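Local structure of translation initiation factor eIF2 assembly protein (Schizosaccharomyces pombe, 4ZGP) at residues A[201-213]-A[281-293]. The protein acts as an ATP-dependent chaperone that binds the gamma subunit of eIF2 and allows it to assemble with the alpha and beta subunits. Sequence-based numbering, arbitrary orientation.
With ADP (adenosine-5'-diphosphate), chain C.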
ATOM      1  N   LYS A 201      -0.701  14.946 -12.696  1.00 27.70           N
ATOM      2  CA  LYS A 201      -2.079  14.469 -12.760  0.67 27.31           C
ATOM      3  C   LYS A 201      -2.406  13.662 -14.013  1.00 33.51           C
ATOM      4  O   LYS A 201      -3.577  13.430 -14.328  1.00 31.36           O
ATOM      5  CB  LYS A 201      -3.052  15.647 -12.639  0.67 32.72           C
ATOM      6  CG  LYS A 201      -3.025  16.323 -11.280  0.67 32.11           C
ATOM      7  CD  LYS A 201      -3.221  15.304 -10.162  0.67 29.79           C
ATOM      8  CE  LYS A 201      -3.684  15.959  -8.860  0.67 32.42           C
ATOM      9  NZ  LYS A 201      -3.739  14.963  -7.750  0.67 23.85           N
ATOM     10  N   ARG A 202      -1.380  13.208 -14.722  1.00 28.96           N
ATOM     11  CA  ARG A 202      -1.644  12.375 -15.875  1.00 27.02           C
ATOM     12  C   ARG A 202      -1.023  10.973 -15.692  1.00 21.04           C
ATOM     13  O   ARG A 202       0.017  10.821 -15.070  1.00 23.45           O
ATOM     14  CB  ARG A 202      -1.107  13.056 -17.139  1.00 33.89           C
ATOM     15  CG  ARG A 202      -1.871  14.352 -17.463  1.00 40.97           C
ATOM     16  CD  ARG A 202      -1.185  15.189 -18.535  1.00 49.34           C
ATOM     17  NE  ARG A 202      -0.914  14.413 -19.743  1.00 55.47           N
ATOM     18  CZ  ARG A 202      -1.817  14.162 -20.685  1.00 53.71           C
ATOM     19  NH1 ARG A 202      -3.055  14.627 -20.565  1.00 54.69           N
ATOM     20  NH2 ARG A 202      -1.478  13.444 -21.746  1.00 55.26           N
ATOM     21  N   LEU A 203      -1.685   9.970 -16.244  1.00 28.20           N
ATOM     22  CA  LEU A 203      -1.173   8.607 -16.206  1.00 25.38           C
ATOM     23  C   LEU A 203      -0.090   8.420 -17.267  1.00 21.11           C
ATOM     24  O   LEU A 203      -0.406   8.359 -18.455  1.00 29.39           O
ATOM     25  CB  LEU A 203      -2.305   7.626 -16.447  1.00 25.48           C
ATOM     26  CG  LEU A 203      -1.955   6.138 -16.441  1.00 24.50           C
ATOM     27  CD1 LEU A 203      -1.685   5.680 -15.021  1.00 23.74           C
ATOM     28  CD2 LEU A 203      -3.105   5.332 -17.049  1.00 24.33           C
ATOM     29  N   ILE A 204       1.154   8.324 -16.831  1.00 23.53           N
ATOM     30  CA  ILE A 204       2.267   8.235 -17.768  1.00 27.30           C
ATOM     31  C   ILE A 204       2.687   6.790 -18.034  1.00 29.53           C
ATOM     32  O   ILE A 204       3.308   6.498 -19.062  1.00 28.86           O
ATOM     33  CB  ILE A 204       3.472   9.027 -17.275  1.00 24.57           C
ATOM     34  CG1 ILE A 204       3.942   8.525 -15.903  1.00 28.45           C
ATOM     35  CG2 ILE A 204       3.129  10.515 -17.220  1.00 29.75           C
ATOM     36  CD1 ILE A 204       5.290   9.043 -15.464  1.00 30.08           C
ATOM     37  N   ALA A 205       2.340   5.890 -17.117  1.00 24.41           N
ATOM     38  CA  ALA A 205       2.795   4.500 -17.202  1.00 20.09           C
ATOM     39  C   ALA A 205       2.052   3.616 -16.221  1.00 27.94           C
ATOM     40  O   ALA A 205       1.654   4.082 -15.161  1.00 24.50           O
ATOM     41  CB  ALA A 205       4.285   4.399 -16.917  1.00 24.75           C
ATOM     42  N   PHE A 206       1.906   2.339 -16.565  1.00 21.67           N
ATOM     43  CA  PHE A 206       1.515   1.340 -15.566  1.00 20.54           C
ATOM     44  C   PHE A 206       2.033  -0.022 -15.967  1.00 26.09           C
ATOM     45  O   PHE A 206       2.317  -0.277 -17.146  1.00 25.55           O
ATOM     46  CB  PHE A 206      -0.014   1.304 -15.337  1.00 18.85           C
ATOM     47  CG  PHE A 206      -0.836   0.707 -16.461  1.00 22.43           C
ATOM     48  CD1 PHE A 206      -1.111  -0.662 -16.513  1.00 23.88           C
ATOM     49  CD2 PHE A 206      -1.414   1.526 -17.413  1.00 25.15           C
ATOM     50  CE1 PHE A 206      -1.894  -1.201 -17.513  1.00 25.52           C
ATOM     51  CE2 PHE A 206      -2.222   0.987 -18.431  1.00 28.65           C
ATOM     52  CZ  PHE A 206      -2.463  -0.374 -18.477  1.00 24.51           C
ATOM     53  N   CYS A 207       2.190  -0.887 -14.970  1.00 20.67           N
ATOM     54  CA  CYS A 207       2.710  -2.211 -15.223  1.00 22.95           C
ATOM     55  C   CYS A 207       2.019  -3.216 -14.356  1.00 23.43           C
ATOM     56  O   CYS A 207       1.439  -2.883 -13.332  1.00 22.27           O
ATOM     57  CB  CYS A 207       4.233  -2.270 -14.986  1.00 19.20           C
ATOM     58  SG  CYS A 207       4.843  -1.894 -13.332  1.00 24.31           S
ATOM     59  N   GLN A 208       2.054  -4.451 -14.823  1.00 23.52           N
ATOM     60  CA  GLN A 208       1.689  -5.596 -14.017  1.00 22.73           C
ATOM     61  C   GLN A 208       2.437  -5.585 -12.688  1.00 28.93           C
ATOM     62  O   GLN A 208       3.643  -5.284 -12.626  1.00 26.51           O
ATOM     63  CB  GLN A 208       1.970  -6.896 -14.772  1.00 20.00           C
ATOM     64  CG  GLN A 208       1.485  -8.147 -14.059  1.00 20.00           C
ATOM     65  CD  GLN A 208       1.626  -9.395 -14.907  1.00 20.00           C
ATOM     66  OE1 GLN A 208       2.008  -9.318 -16.075  1.00 20.00           O
ATOM     67  NE2 GLN A 208       1.321 -10.548 -14.321  1.00 20.00           N
ATOM     68  N   ARG A 209       1.731  -5.940 -11.615  1.00 23.24           N
ATOM     69  CA  ARG A 209       2.305  -5.819 -10.284  0.51 29.80           C
ATOM     70  C   ARG A 209       3.105  -7.039  -9.852  1.00 32.88           C
ATOM     71  O   ARG A 209       4.096  -6.908  -9.134  1.00 32.84           O
ATOM     72  CB  ARG A 209       1.203  -5.533  -9.268  0.51 30.65           C
ATOM     73  CG  ARG A 209       1.177  -4.096  -8.831  0.51 26.24           C
ATOM     74  CD  ARG A 209       1.747  -3.925  -7.438  0.51 30.60           C
ATOM     75  NE  ARG A 209       0.683  -3.793  -6.456  0.51 35.02           N
ATOM     76  CZ  ARG A 209       0.865  -3.806  -5.142  0.51 31.00           C
ATOM     77  NH1 ARG A 209      -0.174  -3.665  -4.340  0.51 26.51           N
ATOM     78  NH2 ARG A 209       2.082  -3.952  -4.636  0.51 31.33           N
ATOM     79  N   ASP A 210       2.703  -8.223 -10.300  1.00 28.50           N
ATOM     80  CA  ASP A 210       3.420  -9.440  -9.900  1.00 35.62           C
ATOM     81  C   ASP A 210       4.457  -9.806 -10.944  1.00 35.35           C
ATOM     82  O   ASP A 210       4.671  -9.049 -11.887  1.00 35.87           O
ATOM     83  CB  ASP A 210       2.447 -10.601  -9.697  1.00 35.67           C
ATOM     84  CG  ASP A 210       1.824 -11.050 -10.986  1.00 33.90           C
ATOM     85  OD1 ASP A 210       1.511 -10.170 -11.816  1.00 38.14           O
ATOM     86  OD2 ASP A 210       1.649 -12.274 -11.177  1.00 42.86           O
ATOM     87  N   ASP A 211       5.097 -10.965 -10.816  1.00 33.16           N
ATOM     88  CA  ASP A 211       6.153 -11.280 -11.780  1.00 32.14           C
ATOM     89  C   ASP A 211       5.898 -12.531 -12.615  1.00 39.06           C
ATOM     90  O   ASP A 211       6.824 -13.116 -13.166  1.00 39.10           O
ATOM     91  CB  ASP A 211       7.512 -11.399 -11.075  1.00 46.28           C
ATOM     92  CG  ASP A 211       7.439 -12.179  -9.784  1.00 53.39           C
ATOM     93  OD1 ASP A 211       6.623 -13.123  -9.700  1.00 51.78           O
ATOM     94  OD2 ASP A 211       8.205 -11.848  -8.848  1.00 62.88           O
ATOM     95  N   ASN A 212       4.636 -12.920 -12.752  1.00 37.90           N
ATOM     96  CA  ASN A 212       4.326 -14.067 -13.590  1.00 40.58           C
ATOM     97  C   ASN A 212       3.608 -13.657 -14.854  1.00 39.50           C
ATOM     98  O   ASN A 212       2.679 -12.853 -14.823  1.00 36.79           O
ATOM     99  CB  ASN A 212       3.502 -15.090 -12.815  1.00 42.72           C
ATOM    100  CG  ASN A 212       4.298 -15.741 -11.705  1.00 46.56           C
ATOM    101  OD1 ASN A 212       5.282 -16.435 -11.962  1.00 47.99           O
ATOM    102  ND2 ASN A 212       3.884 -15.512 -10.457  1.00 51.17           N
ATOM    103  N   TYR A 213       4.072 -14.204 -15.966  1.00 36.07           N
ATOM    104  CA  TYR A 213       3.447 -14.003 -17.254  1.00 39.59           C
ATOM    105  C   TYR A 213       1.986 -14.436 -17.190  1.00 42.89           C
ATOM    106  O   TYR A 213       1.651 -15.401 -16.517  1.00 37.61           O
ATOM    107  CB  TYR A 213       4.206 -14.783 -18.321  1.00 38.18           C
ATOM    108  CG  TYR A 213       3.495 -14.881 -19.640  1.00 40.13           C
ATOM    109  CD1 TYR A 213       3.476 -13.810 -20.524  1.00 39.05           C
ATOM    110  CD2 TYR A 213       2.849 -16.059 -20.010  1.00 44.45           C
ATOM    111  CE1 TYR A 213       2.820 -13.902 -21.740  1.00 41.11           C
ATOM    112  CE2 TYR A 213       2.193 -16.160 -21.214  1.00 42.23           C
ATOM    113  CZ  TYR A 213       2.186 -15.088 -22.077  1.00 45.72           C
ATOM    114  OH  TYR A 213       1.536 -15.199 -23.279  1.00 41.83           O
ATOM    115  N   SER A 281       5.051  14.104 -19.300  1.00 34.02           N
ATOM    116  CA  SER A 281       3.687  13.917 -18.812  1.00 38.95           C
ATOM    117  C   SER A 281       2.634  14.254 -19.869  1.00 47.68           C
ATOM    118  O   SER A 281       1.467  13.886 -19.731  1.00 40.82           O
ATOM    119  CB  SER A 281       3.450  14.751 -17.547  1.00 41.85           C
ATOM    120  OG  SER A 281       3.639  16.136 -17.789  1.00 48.36           O
ATOM    121  N   GLU A 282       3.055  14.923 -20.940  1.00 49.35           N
ATOM    122  CA  GLU A 282       2.119  15.404 -21.959  1.00 49.59           C
ATOM    123  C   GLU A 282       1.765  14.360 -23.004  1.00 51.84           C
ATOM    124  O   GLU A 282       0.976  14.630 -23.909  1.00 51.76           O
ATOM    125  CB  GLU A 282       2.689  16.637 -22.659  1.00 51.65           C
ATOM    126  CG  GLU A 282       2.620  17.899 -21.821  1.00 60.90           C
ATOM    127  CD  GLU A 282       3.892  18.713 -21.902  1.00 67.91           C
ATOM    128  OE1 GLU A 282       3.935  19.678 -22.696  1.00 72.11           O
ATOM    129  OE2 GLU A 282       4.852  18.387 -21.170  1.00 72.16           O
ATOM    130  N   ASN A 283       2.345  13.173 -22.893  1.00 47.70           N
ATOM    131  CA  ASN A 283       2.002  12.098 -23.810  1.00 49.37           C
ATOM    132  C   ASN A 283       0.534  11.734 -23.699  1.00 50.01           C
ATOM    133  O   ASN A 283      -0.048  11.838 -22.625  1.00 57.50           O
ATOM    134  CB  ASN A 283       2.879  10.878 -23.547  1.00 50.56           C
ATOM    135  CG  ASN A 283       4.115  10.859 -24.423  1.00 50.66           C
ATOM    136  OD1 ASN A 283       5.027  11.682 -24.268  1.00 49.48           O
ATOM    137  ND2 ASN A 283       4.150   9.920 -25.358  1.00 50.86           N
ATOM    138  N   MET A 284      -0.069  11.317 -24.805  1.00 49.54           N
ATOM    139  CA  MET A 284      -1.488  10.989 -24.827  0.51 51.87           C
ATOM    140  C   MET A 284      -1.727   9.506 -24.541  1.00 55.54           C
ATOM    141  O   MET A 284      -2.867   9.075 -24.342  1.00 47.78           O
ATOM    142  CB  MET A 284      -2.102  11.369 -26.177  0.51 54.74           C
ATOM    143  CG  MET A 284      -1.780  12.791 -26.629  0.51 55.97           C
ATOM    144  SD  MET A 284      -2.273  14.073 -25.454  0.51 52.88           S
ATOM    145  CE  MET A 284      -1.658  15.537 -26.279  0.51 54.62           C
ATOM    146  N   LYS A 285      -0.648   8.727 -24.541  1.00 47.41           N
ATOM    147  CA  LYS A 285      -0.741   7.297 -24.262  1.00 45.41           C
ATOM    148  C   LYS A 285       0.208   6.955 -23.122  1.00 36.20           C
ATOM    149  O   LYS A 285       1.344   7.412 -23.112  1.00 35.70           O
ATOM    150  CB  LYS A 285      -0.407   6.480 -25.501  1.00 47.29           C
ATOM    151  N   PRO A 286      -0.258   6.175 -22.134  1.00 31.38           N
ATOM    152  CA  PRO A 286       0.721   5.766 -21.128  1.00 31.12           C
ATOM    153  C   PRO A 286       1.583   4.630 -21.649  1.00 27.14           C
ATOM    154  O   PRO A 286       1.113   3.871 -22.507  1.00 29.35           O
ATOM    155  CB  PRO A 286      -0.151   5.280 -19.969  1.00 30.36           C
ATOM    156  CG  PRO A 286      -1.365   4.726 -20.653  1.00 31.02           C
ATOM    157  CD  PRO A 286      -1.610   5.685 -21.814  1.00 35.55           C
ATOM    158  N   GLU A 287       2.794   4.494 -21.119  1.00 25.41           N
ATOM    159  CA  GLU A 287       3.581   3.289 -21.372  1.00 29.95           C
ATOM    160  C   GLU A 287       2.995   2.141 -20.587  1.00 32.22           C
ATOM    161  O   GLU A 287       2.671   2.301 -19.423  1.00 25.94           O
ATOM    162  CB  GLU A 287       5.042   3.468 -20.977  1.00 28.62           C
ATOM    163  CG  GLU A 287       5.879   4.183 -22.018  1.00 37.93           C
ATOM    164  CD  GLU A 287       7.371   4.000 -21.790  1.00 42.97           C
ATOM    165  OE1 GLU A 287       7.794   2.905 -21.356  1.00 39.12           O
ATOM    166  OE2 GLU A 287       8.126   4.958 -22.042  1.00 47.00           O
ATOM    167  N   ILE A 288       2.885   0.973 -21.205  1.00 24.37           N
ATOM    168  CA  ILE A 288       2.326  -0.179 -20.509  1.00 24.08           C
ATOM    169  C   ILE A 288       3.304  -1.334 -20.554  1.00 31.48           C
ATOM    170  O   ILE A 288       3.764  -1.713 -21.633  1.00 31.33           O
ATOM    171  CB  ILE A 288       1.002  -0.591 -21.125  1.00 30.37           C
ATOM    172  CG1 ILE A 288       0.027   0.592 -21.104  1.00 29.16           C
ATOM    173  CG2 ILE A 288       0.443  -1.822 -20.410  1.00 28.99           C
ATOM    174  CD1 ILE A 288      -1.230   0.354 -21.934  1.00 32.08           C
ATOM    175  N   ARG A 289       3.661  -1.880 -19.397  1.00 29.06           N
ATOM    176  CA  ARG A 289       4.533  -3.052 -19.400  1.00 28.54           C
ATOM    177  C   ARG A 289       3.932  -4.239 -18.689  1.00 33.10           C
ATOM    178  O   ARG A 289       3.380  -4.116 -17.606  1.00 26.37           O
ATOM    179  CB  ARG A 289       5.879  -2.721 -18.789  1.00 27.87           C
ATOM    180  CG  ARG A 289       6.660  -1.776 -19.663  1.00 30.46           C
ATOM    181  CD  ARG A 289       7.997  -1.444 -19.089  1.00 31.31           C
ATOM    182  NE  ARG A 289       8.593  -0.378 -19.892  1.00 32.03           N
ATOM    183  CZ  ARG A 289       9.725   0.237 -19.602  1.00 28.78           C
ATOM    184  NH1 ARG A 289      10.427  -0.112 -18.537  1.00 34.20           N
ATOM    185  NH2 ARG A 289      10.160   1.210 -20.401  1.00 36.06           N
ATOM    186  N   LEU A 290       4.052  -5.397 -19.319  1.00 22.66           N
ATOM    187  CA  LEU A 290       3.581  -6.638 -18.741  1.00 27.82           C
ATOM    188  C   LEU A 290       4.760  -7.585 -18.647  1.00 30.58           C
ATOM    189  O   LEU A 290       5.750  -7.401 -19.346  1.00 31.75           O
ATOM    190  CB  LEU A 290       2.480  -7.263 -19.606  1.00 28.54           C
ATOM    191  CG  LEU A 290       1.356  -6.316 -20.009  1.00 29.92           C
ATOM    192  CD1 LEU A 290       0.445  -6.963 -21.046  1.00 29.15           C
ATOM    193  CD2 LEU A 290       0.586  -5.898 -18.750  1.00 28.32           C
ATOM    194  N   ILE A 291       4.655  -8.589 -17.784  1.00 29.13           N
ATOM    195  CA  ILE A 291       5.698  -9.607 -17.686  1.00 32.64           C
ATOM    196  C   ILE A 291       5.765 -10.392 -19.008  1.00 35.17           C
ATOM    197  O   ILE A 291       4.749 -10.869 -19.492  1.00 32.66           O
ATOM    198  CB  ILE A 291       5.431 -10.560 -16.500  1.00 28.37           C
ATOM    199  CG1 ILE A 291       5.489  -9.790 -15.170  1.00 30.10           C
ATOM    200  CG2 ILE A 291       6.412 -11.735 -16.500  1.00 33.50           C
ATOM    201  CD1 ILE A 291       6.891  -9.369 -14.755  1.00 30.25           C
ATOM    202  N   PRO A 292       6.958 -10.476 -19.617  1.00 36.59           N
ATOM    203  CA  PRO A 292       7.158 -11.255 -20.848  1.00 42.65           C
ATOM    204  C   PRO A 292       7.026 -12.759 -20.597  1.00 40.52           C
ATOM    205  O   PRO A 292       7.299 -13.215 -19.493  1.00 35.75           O
ATOM    206  CB  PRO A 292       8.597 -10.910 -21.271  1.00 42.04           C
ATOM    207  CG  PRO A 292       8.993  -9.725 -20.432  1.00 43.06           C
ATOM    208  CD  PRO A 292       8.195  -9.810 -19.172  1.00 36.11           C
ATOM    209  N   LYS A 293       6.602 -13.517 -21.600  1.00 43.42           N
ATOM    210  CA  LYS A 293       6.572 -14.975 -21.467  1.00 50.34           C
ATOM    211  C   LYS A 293       7.999 -15.502 -21.451  1.00 47.05           C
ATOM    212  O   LYS A 293       8.831 -15.005 -22.207  1.00 47.87           O
ATOM    213  CB  LYS A 293       5.787 -15.628 -22.605  1.00 48.03           C
ATOM    214  CG  LYS A 293       5.410 -17.080 -22.321  1.00 52.56           C
ATOM    215  CD  LYS A 293       5.320 -17.914 -23.597  1.00 60.70           C
ATOM    216  CE  LYS A 293       4.569 -17.198 -24.708  1.00 55.43           C
ATOM    217  NZ  LYS A 293       4.420 -18.066 -25.916  1.00 49.43           N
TER
HETATM  218  PB  ADP C 301       2.121  -2.216  -0.963  0.69 45.51           P
HETATM  219  O1B ADP C 301       1.543  -1.045  -1.743  0.69 40.65           O
HETATM  220  O2B ADP C 301       2.916  -1.805   0.264  0.69 37.78           O
HETATM  221  O3B ADP C 301       2.743  -3.236  -1.894  0.69 37.41           O
HETATM  222  PA  ADP C 301      -0.572  -3.285  -0.894  0.69 35.58           P
HETATM  223  O1A ADP C 301      -0.635  -2.638  -2.256  0.69 42.32           O
HETATM  224  O2A ADP C 301      -1.601  -3.012   0.190  0.69 36.30           O
HETATM  225  O3A ADP C 301       0.877  -2.978  -0.244  0.69 44.21           O
HETATM  226  O5' ADP C 301      -0.551  -4.870  -1.146  0.69 44.51           O
HETATM  227  C5' ADP C 301       0.642  -5.650  -1.061  0.69 38.19           C
HETATM  228  C4' ADP C 301       0.257  -7.009  -1.619  0.69 41.03           C
HETATM  229  O4' ADP C 301      -0.536  -7.707  -0.657  0.69 37.77           O
HETATM  230  C3' ADP C 301      -0.610  -6.849  -2.858  0.69 38.87           C
HETATM  231  O3' ADP C 301       0.157  -7.034  -4.052  0.69 41.30           O
HETATM  232  C2' ADP C 301      -1.691  -7.901  -2.725  0.69 41.25           C
HETATM  233  O2' ADP C 301      -1.392  -9.050  -3.521  0.69 45.64           O
HETATM  234  C1' ADP C 301      -1.689  -8.300  -1.264  0.69 36.94           C
HETATM  235  N9  ADP C 301      -2.909  -7.728  -0.643  0.69 36.80           N
HETATM  236  C8  ADP C 301      -3.069  -6.434  -0.288  0.69 36.24           C
HETATM  237  N7  ADP C 301      -4.302  -6.229   0.251  0.69 39.00           N
HETATM  238  C5  ADP C 301      -4.953  -7.415   0.245  0.69 34.50           C
HETATM  239  C6  ADP C 301      -6.284  -7.898   0.681  0.69 34.40           C
HETATM  240  N6  ADP C 301      -7.166  -7.027   1.237  0.69 32.35           N
HETATM  241  N1  ADP C 301      -6.577  -9.214   0.503  0.69 28.14           N
HETATM  242  C2  ADP C 301      -5.675 -10.058  -0.044  0.69 35.16           C
HETATM  243  N3  ADP C 301      -4.445  -9.689  -0.462  0.69 37.18           N
HETATM  244  C4  ADP C 301      -4.031  -8.399  -0.343  0.69 39.63           C
HETATM  245  O   HOH W   1       3.772   8.292 -21.249  1.00 34.82           O
HETATM  246  O   HOH W   2       2.171 -10.896 -18.418  1.00 28.33           O
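Phe206 and Ile288 lie side by side on one face of the sheet, where packing is tight: CE2 of Phe206 is 3.5 Å from CG1 of Ile288, and CG2 of Ile288 makes a CH-pi contact over the ring, 4.1 Å from its centroid. With CG set between backbone N and carbonyl carbon (chi1 72°), the ring reaches Ile288 while also touching Ile228 of helix 221-233. Backbone bonds, from Glu287 N to Ile204 O (2.9 Å) through Gln208 N to Arg289 O (3.1 Å), make 287-289 the parallel edge strand of a mixed five-stranded sheet in this ATP-grasp protein; just past 202-208 comes Arg209, part of the ADP pocket. Gln208, extended beyond CG, accepts Ile291 N at OE1 (3.2 Å, nearly straight at 165° but above the carbonyl plane) and a water that also donates to Ile291 O, while its NE2 donates to Asp210 OD1 and Asn212 O. A leucine here would probably leave Ile291 N without its acceptor and Asp210 OD1 and Asn212 O without the amide that joins them. The C-terminal end faces solvent: there Lys293 lays CB over the centre of the Tyr213 ring, 3.5 Å from its centroid, and its amine leads away.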